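Local coordinates for protein aminotransferase (Paracoccus denitrificans, PDB 4GRX) that probably transfers amino groups between amines or omega-amino acids and carbonyl acceptors, as a pyridoxal phosphate-dependent class III aminotransferase, at residues V106-K111 against V340-A345; C272-T277 against K347-V352; A370-I375 against F389-E394; A376-I381 against K455-V460. All coordinates share one frame; numbering follows the deposited sequence.

Contact 1. Residues V106-K111 against V340-A345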
loop_
_atom_site.group_PDB
_atom_site.type_symbol
_atom_site.label_atom_id
_atom_site.label_comp_id
_atom_site.label_asym_id
_atom_site.label_seq_id
_atom_site.Cartn_x
_atom_site.Cartn_y
_atom_site.Cartn_z
ATOM N N VAL A 106 -2.869 18.616 6.506
ATOM C CA VAL A 106 -3.473 19.250 7.671
ATOM C C VAL A 106 -4.956 19.539 7.417
ATOM O O VAL A 106 -5.785 19.431 8.328
ATOM C CB VAL A 106 -2.715 20.536 8.085
ATOM C CG1 VAL A 106 -3.291 21.118 9.365
ATOM C CG2 VAL A 106 -1.226 20.259 8.264
ATOM N N MET A 107 -5.290 19.874 6.174
ATOM C CA MET A 107 -6.673 20.171 5.812
ATOM C C MET A 107 -7.594 18.947 5.821
ATOM O O MET A 107 -8.650 18.956 6.462
ATOM C CB MET A 107 -6.734 20.900 4.470
ATOM C CG MET A 107 -6.502 22.405 4.564
ATOM S SD MET A 107 -6.229 23.086 2.917
ATOM C CE MET A 107 -6.196 24.852 3.278
ATOM N N LEU A 108 -7.184 17.889 5.127
ATOM C CA LEU A 108 -7.982 16.657 5.098
ATOM C C LEU A 108 -8.240 16.034 6.476
ATOM O O LEU A 108 -9.393 15.722 6.800
ATOM C CB LEU A 108 -7.393 15.627 4.146
ATOM C CG LEU A 108 -8.364 14.477 3.879
ATOM C CD1 LEU A 108 -9.553 14.936 3.050
ATOM C CD2 LEU A 108 -7.635 13.336 3.201
ATOM N N SER A 109 -7.182 15.871 7.278
ATOM C CA SER A 109 -7.329 15.430 8.677
ATOM C C SER A 109 -8.491 16.157 9.359
ATOM O O SER A 109 -9.414 15.524 9.862
ATOM C CB SER A 109 -6.042 15.655 9.473
ATOM O OG SER A 109 -4.975 14.844 9.019
ATOM N N GLU A 110 -8.443 17.489 9.335
ATOM C CA GLU A 110 -9.471 18.335 9.927
ATOM C C GLU A 110 -10.844 18.038 9.336
ATOM O O GLU A 110 -11.816 17.828 10.067
ATOM C CB GLU A 110 -9.102 19.791 9.704
ATOM C CG GLU A 110 -9.932 20.782 10.497
ATOM C CD GLU A 110 -9.248 22.133 10.608
ATOM O OE1 GLU A 110 -8.635 22.565 9.609
ATOM O OE2 GLU A 110 -9.319 22.767 11.689
ATOM N N LYS A 111 -10.904 17.996 8.006
ATOM C CA LYS A 111 -12.146 17.698 7.299
ATOM C C LYS A 111 -12.695 16.321 7.673
ATOM O O LYS A 111 -13.886 16.186 7.990
ATOM C CB LYS A 111 -11.947 17.825 5.783
ATOM C CG LYS A 111 -13.177 17.521 4.930
ATOM C CD LYS A 111 -14.455 18.251 5.355
ATOM C CE LYS A 111 -14.333 19.772 5.316
ATOM N NZ LYS A 111 -15.642 20.452 5.085
ATOM N N VAL A 340 -1.118 15.861 -3.282
ATOM C CA VAL A 340 -2.071 15.623 -4.355
ATOM C C VAL A 340 -3.293 14.824 -3.881
ATOM O O VAL A 340 -4.439 15.227 -4.100
ATOM C CB VAL A 340 -1.404 14.960 -5.573
ATOM C CG1 VAL A 340 -2.456 14.521 -6.578
ATOM C CG2 VAL A 340 -0.432 15.929 -6.235
ATOM N N GLY A 341 -3.049 13.704 -3.217
ATOM C CA GLY A 341 -4.133 12.833 -2.800
ATOM C C GLY A 341 -5.058 13.454 -1.786
ATOM O O GLY A 341 -6.252 13.159 -1.761
ATOM N N CYS A 342 -4.503 14.305 -0.933
ATOM C CA CYS A 342 -5.292 14.959 0.092
ATOM C C CYS A 342 -6.217 15.997 -0.530
ATOM O O CYS A 342 -7.409 16.016 -0.220
ATOM C CB CYS A 342 -4.388 15.592 1.142
ATOM S SG CYS A 342 -3.619 14.409 2.274
ATOM N N ALA A 343 -5.665 16.833 -1.413
ATOM C CA ALA A 343 -6.437 17.781 -2.223
ATOM C C ALA A 343 -7.613 17.115 -2.913
ATOM O O ALA A 343 -8.735 17.634 -2.872
ATOM C CB ALA A 343 -5.548 18.434 -3.266
ATOM N N ILE A 344 -7.345 15.970 -3.542
ATOM C CA ILE A 344 -8.346 15.249 -4.313
ATOM C C ILE A 344 -9.476 14.753 -3.412
ATOM O O ILE A 344 -10.667 14.841 -3.758
ATOM C CB ILE A 344 -7.702 14.081 -5.094
ATOM C CG1 ILE A 344 -6.851 14.632 -6.254
ATOM C CG2 ILE A 344 -8.761 13.096 -5.573
ATOM C CD1 ILE A 344 -6.058 13.592 -7.021
ATOM N N ALA A 345 -9.092 14.248 -2.250
ATOM C CA ALA A 345 -10.046 13.745 -1.288
ATOM C C ALA A 345 -10.958 14.879 -0.794
ATOM O O ALA A 345 -12.172 14.704 -0.710
ATOM C CB ALA A 345 -9.326 13.061 -0.138
#
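Leu108 reaches from helix 103-115 to Cys342 and Ala345 of helix 339-354. This is plain helix-to-helix packing in a class III aminotransferase, a member of the fold type I family of pyridoxal phosphate enzymes. Along residues 106-111, Met107 comes first. Its CB starts toward the other helix, but its end leads away, and the side chain packs on Trp19 of the second subunit.

Leu108 follows and carries the whole contact. Its CG is anti to the backbone N (chi1 -168°), and the two methyls end up at Ala345. CD1 and CD2 both approach the CB of Ala345, so the small side chain is met by the fork of the leucine. Nearer the backbone, Leu108 CB lies 4.2 Å from Cys342 CB. No hydrogen bond joins the two segments, and all three touching residues are buried.

Ser109 points the other way, and its OG is hydrogen-bonded to Tyr125 OH. Glu110 makes a salt bridge through OE1 with Arg22 of the second subunit. One face of helix 103-115 thus packs inward on helix 339-354, while other residues of the same turns serve the dimer interface. Lys111 N continues the helix with a 2.9 Å bond to Met107 O. The fork itself is nearly symmetric: Leu108 CD1 is 3.7 Å and Leu108 CD2 3.8 Å from Ala345 CB.

Contact 2. Residues C272-T277 against K347-V352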
loop_
_atom_site.group_PDB
_atom_site.type_symbol
_atom_site.label_atom_id
_atom_site.label_comp_id
_atom_site.label_asym_id
_atom_site.label_seq_id
_atom_site.Cartn_x
_atom_site.Cartn_y
_atom_site.Cartn_z
ATOM N N CYS A 272 -18.247 1.511 2.306
ATOM C CA CYS A 272 -19.468 2.084 2.840
ATOM C C CYS A 272 -19.294 3.562 3.140
ATOM O O CYS A 272 -20.283 4.296 3.296
ATOM C CB CYS A 272 -19.940 1.293 4.068
ATOM S SG CYS A 272 -20.503 -0.389 3.677
ATOM N N GLY A 273 -18.033 3.993 3.180
ATOM C CA GLY A 273 -17.694 5.394 3.435
ATOM C C GLY A 273 -18.175 6.324 2.332
ATOM O O GLY A 273 -17.978 6.053 1.149
ATOM N N PHE A 274 -18.799 7.434 2.727
ATOM C CA PHE A 274 -19.312 8.441 1.789
ATOM C C PHE A 274 -20.309 7.913 0.773
ATOM O O PHE A 274 -20.053 8.022 -0.432
ATOM C CB PHE A 274 -18.168 9.115 1.037
ATOM C CG PHE A 274 -17.097 9.623 1.925
ATOM C CD1 PHE A 274 -15.905 8.939 2.041
ATOM C CD2 PHE A 274 -17.289 10.785 2.672
ATOM C CE1 PHE A 274 -14.908 9.409 2.884
ATOM C CE2 PHE A 274 -16.297 11.260 3.517
ATOM C CZ PHE A 274 -15.106 10.563 3.626
ATOM N N GLY A 275 -21.414 7.324 1.246
ATOM C CA GLY A 275 -22.657 7.302 0.467
ATOM C C GLY A 275 -23.334 6.051 -0.059
ATOM O O GLY A 275 -24.565 5.986 -0.100
ATOM N N ARG A 276 -22.561 5.061 -0.478
ATOM C CA ARG A 276 -23.142 3.915 -1.165
ATOM C C ARG A 276 -24.315 3.265 -0.397
ATOM O O ARG A 276 -25.234 2.692 -1.012
ATOM C CB ARG A 276 -22.053 2.902 -1.555
ATOM C CG ARG A 276 -22.437 1.983 -2.701
ATOM C CD ARG A 276 -21.249 1.197 -3.245
ATOM N NE ARG A 276 -20.427 1.978 -4.180
ATOM C CZ ARG A 276 -20.774 2.300 -5.434
ATOM N NH1 ARG A 276 -21.950 1.929 -5.943
ATOM N NH2 ARG A 276 -19.947 3.014 -6.188
ATOM N N THR A 277 -24.297 3.391 0.925
ATOM C CA THR A 277 -25.257 2.737 1.806
ATOM C C THR A 277 -26.538 3.526 1.990
ATOM O O THR A 277 -27.545 2.974 2.453
ATOM C CB THR A 277 -24.664 2.546 3.210
ATOM O OG1 THR A 277 -23.915 3.728 3.593
ATOM C CG2 THR A 277 -23.778 1.295 3.212
ATOM N N LYS A 347 -11.803 17.576 -2.444
ATOM C CA LYS A 347 -12.715 17.724 -3.561
ATOM C C LYS A 347 -13.717 16.576 -3.678
ATOM O O LYS A 347 -14.904 16.815 -3.925
ATOM C CB LYS A 347 -11.956 17.879 -4.873
ATOM C CG LYS A 347 -12.842 18.286 -6.037
ATOM C CD LYS A 347 -13.354 19.704 -5.862
ATOM C CE LYS A 347 -14.530 19.968 -6.780
ATOM N NZ LYS A 347 -15.108 21.316 -6.541
ATOM N N ALA A 348 -13.250 15.340 -3.520
ATOM C CA ALA A 348 -14.157 14.189 -3.617
ATOM C C ALA A 348 -15.227 14.205 -2.513
ATOM O O ALA A 348 -16.414 14.000 -2.787
ATOM C CB ALA A 348 -13.386 12.874 -3.610
ATOM N N ILE A 349 -14.797 14.446 -1.275
ATOM C CA ILE A 349 -15.716 14.603 -0.145
ATOM C C ILE A 349 -16.742 15.719 -0.428
ATOM O O ILE A 349 -17.949 15.531 -0.245
ATOM C CB ILE A 349 -14.941 14.812 1.185
ATOM C CG1 ILE A 349 -14.206 13.506 1.549
ATOM C CG2 ILE A 349 -15.872 15.256 2.318
ATOM C CD1 ILE A 349 -12.965 13.676 2.387
ATOM N N ASP A 350 -16.260 16.856 -0.913
ATOM C CA ASP A 350 -17.141 17.972 -1.255
ATOM C C ASP A 350 -18.124 17.585 -2.365
ATOM O O ASP A 350 -19.326 17.824 -2.231
ATOM C CB ASP A 350 -16.339 19.221 -1.642
ATOM C CG ASP A 350 -17.197 20.484 -1.684
ATOM O OD1 ASP A 350 -18.362 20.449 -1.221
ATOM O OD2 ASP A 350 -16.703 21.526 -2.176
ATOM N N VAL A 351 -17.623 16.980 -3.443
ATOM C CA VAL A 351 -18.471 16.571 -4.574
ATOM C C VAL A 351 -19.601 15.626 -4.143
ATOM O O VAL A 351 -20.767 15.845 -4.489
ATOM C CB VAL A 351 -17.641 15.946 -5.725
ATOM C CG1 VAL A 351 -18.525 15.142 -6.674
ATOM C CG2 VAL A 351 -16.888 17.028 -6.490
ATOM N N VAL A 352 -19.251 14.596 -3.380
ATOM C CA VAL A 352 -20.209 13.586 -2.944
ATOM C C VAL A 352 -21.314 14.198 -2.060
ATOM O O VAL A 352 -22.509 14.092 -2.368
ATOM C CB VAL A 352 -19.493 12.391 -2.243
ATOM C CG1 VAL A 352 -20.489 11.411 -1.646
ATOM C CG2 VAL A 352 -18.588 11.655 -3.218
#
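Phe274 meets Ile349 with the far end of its ring and Val352 with its CB and carbonyl oxygen. The ring stands with CG beside the backbone N and anti to the carbonyl carbon (chi1 -51°). That rotation carries CE2 and CZ to the helix, where CE2 lies 3.6 Å from Ile349 CG1. The two side chains meet at a slant. Ile349 CG1 also points away from its own carbonyl carbon (chi1 -68°), and its CD1 runs on to 4.0 Å from Phe274 CZ.

Val352 sits almost one helical turn later, and its CG1 is 3.6 Å from Phe274 O. The loop 272-277 follows strand 265-268 of the seven-stranded central sheet. Its Gly-Phe-Gly-Arg-Thr run belongs to the signature sequence of class III aminotransferases, and here it packs on helix 339-354. Leu112 and Val115 of helix 103-115 and the ring of Trp281 also meet Phe274. With an alanine at Phe274 the ring is gone, which would probably open a gap beside Ile349 CG1 and leave that side chain less firmly held on this side.

Gly275 has phi 116°, and a CB there would run into Phe274 O and come close to Val352 CG1.

Contact 3. Residues A370-I375 against F389-E394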
loop_
_atom_site.group_PDB
_atom_site.type_symbol
_atom_site.label_atom_id
_atom_site.label_comp_id
_atom_site.label_asym_id
_atom_site.label_seq_id
_atom_site.Cartn_x
_atom_site.Cartn_y
_atom_site.Cartn_z
ATOM N N ALA A 370 -36.536 -1.914 -6.988
ATOM C CA ALA A 370 -37.658 -2.398 -7.786
ATOM C C ALA A 370 -37.184 -3.246 -8.974
ATOM O O ALA A 370 -37.777 -4.278 -9.273
ATOM C CB ALA A 370 -38.519 -1.237 -8.248
ATOM N N GLY A 371 -36.100 -2.819 -9.622
ATOM C CA GLY A 371 -35.510 -3.555 -10.742
ATOM C C GLY A 371 -35.047 -4.951 -10.362
ATOM O O GLY A 371 -35.331 -5.925 -11.060
ATOM N N LEU A 372 -34.339 -5.051 -9.242
ATOM C CA LEU A 372 -33.813 -6.331 -8.795
ATOM C C LEU A 372 -34.904 -7.300 -8.363
ATOM O O LEU A 372 -34.844 -8.481 -8.709
ATOM C CB LEU A 372 -32.825 -6.133 -7.666
ATOM C CG LEU A 372 -31.668 -5.190 -7.970
ATOM C CD1 LEU A 372 -30.867 -5.026 -6.698
ATOM C CD2 LEU A 372 -30.782 -5.672 -9.120
ATOM N N LYS A 373 -35.892 -6.795 -7.618
ATOM C CA LYS A 373 -37.078 -7.578 -7.225
ATOM C C LYS A 373 -37.798 -8.151 -8.437
ATOM O O LYS A 373 -38.246 -9.291 -8.406
ATOM C CB LYS A 373 -38.051 -6.734 -6.400
ATOM C CG LYS A 373 -39.153 -7.532 -5.723
ATOM C CD LYS A 373 -40.417 -6.697 -5.602
ATOM C CE LYS A 373 -41.335 -7.263 -4.535
ATOM N NZ LYS A 373 -42.463 -6.342 -4.223
ATOM N N ARG A 374 -37.904 -7.350 -9.496
ATOM C CA ARG A 374 -38.448 -7.815 -10.775
ATOM C C ARG A 374 -37.538 -8.905 -11.361
ATOM O O ARG A 374 -38.032 -9.961 -11.778
ATOM C CB ARG A 374 -38.654 -6.640 -11.758
ATOM C CG ARG A 374 -39.423 -6.970 -13.038
ATOM C CD ARG A 374 -39.802 -5.726 -13.850
ATOM N NE ARG A 374 -38.652 -4.922 -14.295
ATOM C CZ ARG A 374 -38.219 -3.790 -13.715
ATOM N NH1 ARG A 374 -38.834 -3.284 -12.644
ATOM N NH2 ARG A 374 -37.159 -3.148 -14.207
ATOM N N ILE A 375 -36.222 -8.662 -11.352
ATOM C CA ILE A 375 -35.250 -9.594 -11.936
ATOM C C ILE A 375 -35.143 -10.912 -11.169
ATOM O O ILE A 375 -34.965 -11.963 -11.769
ATOM C CB ILE A 375 -33.872 -8.926 -12.158
ATOM C CG1 ILE A 375 -33.988 -7.865 -13.258
ATOM C CG2 ILE A 375 -32.838 -9.933 -12.639
ATOM C CD1 ILE A 375 -32.799 -6.938 -13.380
ATOM N N PHE A 389 -26.900 2.169 -3.285
ATOM C CA PHE A 389 -26.358 1.804 -4.597
ATOM C C PHE A 389 -25.375 0.638 -4.519
ATOM O O PHE A 389 -24.323 0.653 -5.176
ATOM C CB PHE A 389 -25.683 3.007 -5.253
ATOM C CG PHE A 389 -26.574 3.789 -6.172
ATOM C CD1 PHE A 389 -27.946 3.886 -5.935
ATOM C CD2 PHE A 389 -26.032 4.457 -7.271
ATOM C CE1 PHE A 389 -28.760 4.622 -6.783
ATOM C CE2 PHE A 389 -26.836 5.199 -8.117
ATOM C CZ PHE A 389 -28.206 5.285 -7.872
ATOM N N MET A 390 -25.700 -0.366 -3.707
ATOM C CA MET A 390 -24.930 -1.602 -3.683
ATOM C C MET A 390 -25.861 -2.800 -3.544
ATOM O O MET A 390 -26.661 -2.881 -2.608
ATOM C CB MET A 390 -23.836 -1.558 -2.613
ATOM C CG MET A 390 -24.309 -1.505 -1.175
ATOM S SD MET A 390 -22.952 -1.277 -0.014
ATOM C CE MET A 390 -21.928 -2.734 -0.260
ATOM N N TRP A 391 -25.783 -3.709 -4.510
ATOM C CA TRP A 391 -26.794 -4.761 -4.665
ATOM C C TRP A 391 -26.228 -6.019 -5.247
ATOM O O TRP A 391 -25.195 -5.991 -5.950
ATOM C CB TRP A 391 -27.920 -4.267 -5.560
ATOM C CG TRP A 391 -28.676 -3.099 -4.978
ATOM C CD1 TRP A 391 -28.439 -1.749 -5.193
ATOM C CD2 TRP A 391 -29.813 -3.143 -4.039
ATOM N NE1 TRP A 391 -29.315 -0.978 -4.476
ATOM C CE2 TRP A 391 -30.166 -1.750 -3.761
ATOM C CE3 TRP A 391 -30.542 -4.157 -3.424
ATOM C CZ2 TRP A 391 -31.209 -1.412 -2.903
ATOM C CZ3 TRP A 391 -31.590 -3.807 -2.560
ATOM C CH2 TRP A 391 -31.911 -2.470 -2.305
ATOM N N ALA A 392 -26.897 -7.136 -4.956
ATOM C CA ALA A 392 -26.535 -8.424 -5.542
ATOM C C ALA A 392 -27.716 -9.377 -5.760
ATOM O O ALA A 392 -28.673 -9.409 -4.977
ATOM C CB ALA A 392 -25.443 -9.103 -4.741
ATOM N N LEU A 393 -27.627 -10.127 -6.858
ATOM C CA LEU A 393 -28.503 -11.239 -7.154
ATOM C C LEU A 393 -27.740 -12.559 -6.943
ATOM O O LEU A 393 -26.602 -12.707 -7.385
ATOM C CB LEU A 393 -28.970 -11.131 -8.598
ATOM C CG LEU A 393 -29.803 -9.892 -8.919
ATOM C CD1 LEU A 393 -29.544 -9.391 -10.339
ATOM C CD2 LEU A 393 -31.287 -10.160 -8.674
ATOM N N GLU A 394 -28.357 -13.512 -6.258
ATOM C CA GLU A 394 -27.710 -14.809 -6.047
ATOM C C GLU A 394 -28.204 -15.868 -7.034
ATOM O O GLU A 394 -29.384 -16.193 -7.050
ATOM C CB GLU A 394 -27.965 -15.290 -4.636
ATOM C CG GLU A 394 -27.274 -16.597 -4.342
ATOM C CD GLU A 394 -25.876 -16.425 -3.770
ATOM O OE1 GLU A 394 -25.473 -15.283 -3.424
ATOM O OE2 GLU A 394 -25.185 -17.457 -3.659
#
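Leu372 inserts its two methyls between Trp391 and Leu393. CD1 lies by the root of the indole, against CB, CG, CD2 and CE3 of Trp391. The methyl meets the ring obliquely. The other branch, Leu372 CD2, lies 4.1 Å from Leu393 CD1. Ile375, almost one turn on, brings its CG2 to the same methyl, also 4.1 Å from Leu393 CD1. Leu393 CD1 is therefore shared by two helix residues, while its CD2 lies 3.9 Å from the backbone oxygen of Leu372. All these groups are apolar or backbone, and no hydrogen bond crosses the contact.

The strand's alternation sets this up. Trp391 and Leu393 turn toward the helix, whereas Met390 and Ala392 turn away from it. With CG beside its backbone N (chi1 -64°), the indole of Trp391 lies against Leu372 CD1. Its NE1 is hydrogen-bonded to Gly388 O, which fixes the polar end of the indole, and Phe368 meets the ring from an earlier turn of the helix. Farther out, Phe450 of helix 443-463 and Tyr384 of strand 381-387 also touch Leu372.

The axes of segments 370-375 and 390-394 run almost parallel, 2° apart, with a closest approach of 9.6 Å. Helix 357-375 thus lies along one face of the antiparallel sheet 381-387, 390-395 and 432-435. This is the alpha/beta layering found in the C-terminal part of the small domain in fold type I aminotransferases.

Contact 4. Residues A376-I381 against K455-V460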
loop_
_atom_site.group_PDB
_atom_site.type_symbol
_atom_site.label_atom_id
_atom_site.label_comp_id
_atom_site.label_asym_id
_atom_site.label_seq_id
_atom_site.Cartn_x
_atom_site.Cartn_y
_atom_site.Cartn_z
ATOM N N ALA A 376 -35.288 -10.850 -9.850
ATOM C CA ALA A 376 -35.180 -12.022 -8.982
ATOM C C ALA A 376 -36.348 -13.002 -9.124
ATOM O O ALA A 376 -36.354 -14.062 -8.495
ATOM C CB ALA A 376 -35.057 -11.582 -7.536
ATOM N N ASP A 377 -37.333 -12.647 -9.944
ATOM C CA ASP A 377 -38.560 -13.442 -10.072
ATOM C C ASP A 377 -38.353 -14.854 -10.632
ATOM O O ASP A 377 -39.078 -15.782 -10.264
ATOM C CB ASP A 377 -39.582 -12.712 -10.941
ATOM C CG ASP A 377 -40.999 -13.169 -10.674
ATOM O OD1 ASP A 377 -41.268 -13.675 -9.558
ATOM O OD2 ASP A 377 -41.846 -13.013 -11.583
ATOM N N ARG A 378 -37.363 -15.003 -11.507
ATOM C CA ARG A 378 -37.097 -16.253 -12.211
ATOM C C ARG A 378 -36.599 -17.431 -11.344
ATOM O O ARG A 378 -36.204 -17.234 -10.189
ATOM C CB ARG A 378 -36.120 -15.974 -13.343
ATOM C CG ARG A 378 -34.881 -15.241 -12.896
ATOM C CD ARG A 378 -34.024 -14.944 -14.090
ATOM N NE ARG A 378 -34.260 -13.597 -14.572
ATOM C CZ ARG A 378 -34.072 -13.218 -15.825
ATOM N NH1 ARG A 378 -33.671 -14.097 -16.730
ATOM N NH2 ARG A 378 -34.296 -11.963 -16.175
ATOM N N PRO A 379 -36.644 -18.667 -11.907
ATOM C CA PRO A 379 -36.197 -19.916 -11.251
ATOM C C PRO A 379 -34.768 -19.916 -10.703
ATOM O O PRO A 379 -34.525 -20.526 -9.668
ATOM C CB PRO A 379 -36.306 -20.964 -12.372
ATOM C CG PRO A 379 -37.352 -20.446 -13.288
ATOM C CD PRO A 379 -37.318 -18.945 -13.195
ATOM N N ASN A 380 -33.841 -19.243 -11.380
ATOM C CA ASN A 380 -32.401 -19.356 -11.060
ATOM C C ASN A 380 -31.758 -18.208 -10.282
ATOM O O ASN A 380 -30.534 -18.113 -10.215
ATOM C CB ASN A 380 -31.588 -19.632 -12.334
ATOM C CG ASN A 380 -31.972 -20.944 -12.998
ATOM O OD1 ASN A 380 -32.371 -20.967 -14.150
ATOM N ND2 ASN A 380 -31.867 -22.038 -12.261
ATOM N N ILE A 381 -32.584 -17.342 -9.703
ATOM C CA ILE A 381 -32.124 -16.362 -8.735
ATOM C C ILE A 381 -32.722 -16.765 -7.405
ATOM O O ILE A 381 -33.934 -16.918 -7.292
ATOM C CB ILE A 381 -32.587 -14.931 -9.087
ATOM C CG1 ILE A 381 -31.985 -14.458 -10.427
ATOM C CG2 ILE A 381 -32.278 -13.968 -7.949
ATOM C CD1 ILE A 381 -30.506 -14.744 -10.618
ATOM N N LYS A 455 -30.851 -9.661 -20.272
ATOM C CA LYS A 455 -30.533 -10.374 -21.499
ATOM C C LYS A 455 -29.426 -11.399 -21.223
ATOM O O LYS A 455 -29.575 -12.588 -21.534
ATOM C CB LYS A 455 -30.117 -9.383 -22.588
ATOM C CG LYS A 455 -30.368 -9.876 -24.006
ATOM C CD LYS A 455 -30.217 -8.756 -25.030
ATOM C CE LYS A 455 -31.019 -7.514 -24.641
ATOM N NZ LYS A 455 -31.234 -6.609 -25.804
ATOM N N ALA A 456 -28.342 -10.928 -20.606
ATOM C CA ALA A 456 -27.253 -11.785 -20.138
ATOM C C ALA A 456 -27.773 -12.968 -19.325
ATOM O O ALA A 456 -27.417 -14.113 -19.607
ATOM C CB ALA A 456 -26.249 -10.980 -19.336
ATOM N N LEU A 457 -28.637 -12.702 -18.344
ATOM C CA LEU A 457 -29.199 -13.787 -17.538
ATOM C C LEU A 457 -30.016 -14.793 -18.376
ATOM O O LEU A 457 -29.884 -16.006 -18.188
ATOM C CB LEU A 457 -30.009 -13.260 -16.339
ATOM C CG LEU A 457 -29.291 -12.408 -15.286
ATOM C CD1 LEU A 457 -30.279 -11.857 -14.271
ATOM C CD2 LEU A 457 -28.168 -13.160 -14.582
ATOM N N ASP A 458 -30.840 -14.296 -19.297
ATOM C CA ASP A 458 -31.653 -15.174 -20.141
ATOM C C ASP A 458 -30.747 -16.113 -20.914
ATOM O O ASP A 458 -30.963 -17.329 -20.936
ATOM C CB ASP A 458 -32.487 -14.371 -21.142
ATOM C CG ASP A 458 -33.635 -13.611 -20.497
ATOM O OD1 ASP A 458 -33.779 -13.602 -19.252
ATOM O OD2 ASP A 458 -34.405 -12.997 -21.261
ATOM N N LYS A 459 -29.726 -15.528 -21.534
ATOM C CA LYS A 459 -28.793 -16.250 -22.381
ATOM C C LYS A 459 -28.058 -17.334 -21.591
ATOM O O LYS A 459 -28.084 -18.496 -21.986
ATOM C CB LYS A 459 -27.805 -15.266 -23.015
ATOM C CG LYS A 459 -27.223 -15.707 -24.338
ATOM C CD LYS A 459 -26.589 -14.510 -25.030
ATOM C CE LYS A 459 -26.559 -14.680 -26.543
ATOM N NZ LYS A 459 -25.822 -15.915 -26.925
ATOM N N VAL A 460 -27.438 -16.958 -20.469
ATOM C CA VAL A 460 -26.643 -17.885 -19.669
ATOM C C VAL A 460 -27.479 -19.004 -19.022
ATOM O O VAL A 460 -27.125 -20.184 -19.137
ATOM C CB VAL A 460 -25.804 -17.149 -18.602
ATOM C CG1 VAL A 460 -25.011 -18.137 -17.748
ATOM C CG2 VAL A 460 -24.867 -16.140 -19.253
#
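Arg378 presents the edge of its guanidinium to Asp458 and one face to Leu457. NH1 makes the salt bridge to Asp458 OD1, 2.6 Å long, and the bond is fairly straight, with 160° at the hydrogen. The oxygen lies close to the guanidinium plane and takes the bond nearly end-on to CG-OD1. The carboxylate is twisted, however, its plane 42° from that of the guanidinium, and OD1 is the oxygen that takes the bond from NH1. Leu457 CB sits over the face, 3.8 Å from Arg378 NH1 and set toward the rim of the group.

CG of Arg378 lies between the backbone N and the carbonyl carbon (chi1 52°), and the chain bends again at chi3. These turns carry the charge across to the helix. NH2 forms a second salt bridge, with Glu454 OE2, and NE gives a weak bond to Ile375 O. A leucine at Arg378 would probably leave Asp458 and Glu454 without their shared cation and the start of the turn less firmly tied to helix 443-463.

Arg378 also opens a type I beta turn that ends at Ile381. The turn leads from helix 357-375 into strand 381-387, so the arrangement is a helix-to-strand connection of the small domain bridged by charge to the C-terminal helix.

In the fold
Contacts 1, 2 and 3 are buried and apolar, while contact 4 is partly exposed and rests on a salt bridge. Contacts 1 and 2 share helix 339-354, and they touch where Leu108 CD1 lies 3.7 Å from Ile349 CD1. Contact 1 alone is touched by the second subunit; contact 2 is the closest of the four to the centre of the chain. Contacts 3 and 4 are neighbours: segment 376-381 follows directly on segment 370-375, and Ile375 CG2 packs on Leu457 CD1. Contact 2 meets contact 3 through Arg276, whose NH1 is probably hydrogen-bonded to Phe389 O. Contacts 1 and 4 are farthest apart, their centres about 44 Å from each other.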